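Local coordinates for glycoside hydrolase family 16 protein (Akkermansia muciniphila, PDB 6T2N) that probably acts as an endo-beta-galactosidase, an O-glycanase that cuts within mucin glycan chains to initiate mucin breakdown in the human gut, at residues P44-L48 and V299-Q303. Residues are numbered along the deposited sequence; the frame is centred on the assembly and turned at random.
Sequences PPRTL and VRFYQ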
# COMPACT_ATOMS: atom_id res chain seq x y z
N PRO A 44 -3.10 -21.23 -7.31
CA PRO A 44 -2.05 -20.48 -6.50
C PRO A 44 -0.73 -21.25 -6.45
O PRO A 44 -0.56 -22.14 -5.62
CB PRO A 44 -2.63 -20.32 -5.08
CG PRO A 44 -3.93 -21.22 -5.11
CD PRO A 44 -4.19 -21.80 -6.50
N PRO A 45 0.23 -20.99 -7.38
CA PRO A 45 1.41 -21.84 -7.55
C PRO A 45 2.24 -21.84 -6.27
O PRO A 45 2.29 -20.80 -5.67
CB PRO A 45 2.22 -21.21 -8.68
CG PRO A 45 1.25 -20.24 -9.36
CD PRO A 45 0.25 -19.84 -8.30
N ARG A 46 2.85 -22.97 -5.90
CA ARG A 46 3.61 -23.10 -4.63
C ARG A 46 5.11 -22.89 -4.87
O ARG A 46 5.82 -23.00 -3.87
CB ARG A 46 3.35 -24.46 -3.97
CG ARG A 46 1.94 -24.97 -4.22
CD ARG A 46 1.29 -25.84 -3.14
NE ARG A 46 -0.17 -25.67 -3.01
CZ ARG A 46 -0.80 -24.57 -2.55
NH1 ARG A 46 -0.13 -23.49 -2.16
NH2 ARG A 46 -2.12 -24.54 -2.47
N THR A 47 5.58 -22.57 -6.10
CA THR A 47 7.01 -22.78 -6.49
C THR A 47 7.67 -21.54 -7.12
O THR A 47 8.56 -20.93 -6.42
CB THR A 47 7.14 -24.05 -7.33
OG1 THR A 47 7.08 -25.01 -6.28
CG2 THR A 47 8.42 -24.24 -8.11
N LEU A 48 7.35 -21.22 -8.38
CA LEU A 48 8.12 -20.25 -9.23
C LEU A 48 9.56 -20.75 -9.43
O LEU A 48 10.24 -21.17 -8.50
CB LEU A 48 8.11 -18.83 -8.64
CG LEU A 48 6.75 -18.17 -8.37
CD1 LEU A 48 6.89 -16.65 -8.42
CD2 LEU A 48 5.64 -18.63 -9.33
N VAL A 299 -3.07 -11.67 -3.78
CA VAL A 299 -1.85 -11.29 -3.02
C VAL A 299 -1.11 -12.59 -2.71
O VAL A 299 -1.72 -13.46 -2.07
CB VAL A 299 -2.22 -10.50 -1.76
CG1 VAL A 299 -1.00 -10.20 -0.90
CG2 VAL A 299 -2.98 -9.23 -2.14
N ARG A 300 0.10 -12.73 -3.24
CA ARG A 300 1.00 -13.90 -3.02
C ARG A 300 2.37 -13.42 -2.60
O ARG A 300 3.01 -12.66 -3.40
CB ARG A 300 1.13 -14.69 -4.31
CG ARG A 300 -0.23 -15.03 -4.88
CD ARG A 300 -0.04 -15.76 -6.18
NE ARG A 300 -1.30 -16.21 -6.74
CZ ARG A 300 -1.50 -16.41 -8.03
NH1 ARG A 300 -0.55 -16.17 -8.90
NH2 ARG A 300 -2.65 -16.84 -8.46
N PHE A 301 2.78 -13.82 -1.40
CA PHE A 301 4.13 -13.60 -0.84
C PHE A 301 4.95 -14.89 -0.98
O PHE A 301 4.44 -15.92 -0.50
CB PHE A 301 4.02 -13.25 0.64
CG PHE A 301 5.36 -12.92 1.25
CD1 PHE A 301 6.20 -12.00 0.65
CD2 PHE A 301 5.76 -13.51 2.43
CE1 PHE A 301 7.40 -11.65 1.22
CE2 PHE A 301 6.95 -13.13 3.02
CZ PHE A 301 7.76 -12.21 2.42
N TYR A 302 6.14 -14.83 -1.61
CA TYR A 302 7.11 -15.97 -1.73
C TYR A 302 8.51 -15.65 -1.15
O TYR A 302 8.91 -14.46 -1.13
CB TYR A 302 7.32 -16.38 -3.18
CG TYR A 302 6.11 -16.81 -3.98
CD1 TYR A 302 5.26 -15.88 -4.54
CD2 TYR A 302 5.86 -18.15 -4.24
CE1 TYR A 302 4.17 -16.25 -5.32
CE2 TYR A 302 4.78 -18.54 -5.02
CZ TYR A 302 3.94 -17.59 -5.56
OH TYR A 302 2.86 -17.95 -6.33
N GLN A 303 9.24 -16.68 -0.73
CA GLN A 303 10.61 -16.59 -0.11
C GLN A 303 11.51 -17.76 -0.54
O GLN A 303 11.11 -18.92 -0.41
CB GLN A 303 10.53 -16.60 1.43
CG GLN A 303 10.01 -15.28 2.04
CD GLN A 303 10.12 -15.24 3.62
OE1 GLN A 303 9.82 -16.37 4.17
NE2 GLN A 303 10.37 -14.01 4.28
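Tyr302 and Pro45 form the hydrogen bond of this contact: the phenol OH donates to the carbonyl O of Pro45 over 3.0 Å. The hydroxyl approaches at a C=O...O angle of 136°, its oxygen lying 32° off the carbonyl plane. The same carbonyl oxygen lies near the plane of the ring, at its edge, as does the backbone N of Thr47. Leu48 lays its CG over one face of the ring, a CH-pi contact 4.1 Å from the centroid, while its CD1 reaches CE1. With CG of Tyr302 anti to the carbonyl carbon (chi1 -58°), the ring stands out from strand 292-302 toward residues 44-48. A leucine in place of Tyr302 would probably leave the Pro45 carbonyl without this donor and Leu48 without a flat face to rest on. Beside the ring, the extended Arg300 chain brings one face of its guanidinium against Pro45, whose CD sits 3.8 Å above the centre of the guanidinium plane. NH2 of Arg300 forms a salt bridge to Glu59, a ligand of the bound calcium ion. Residues 44-48 thus run over the end of strand 292-302, on the outer sheet of the curved beta-sandwich, the jelly-roll fold of glycoside hydrolase family 16.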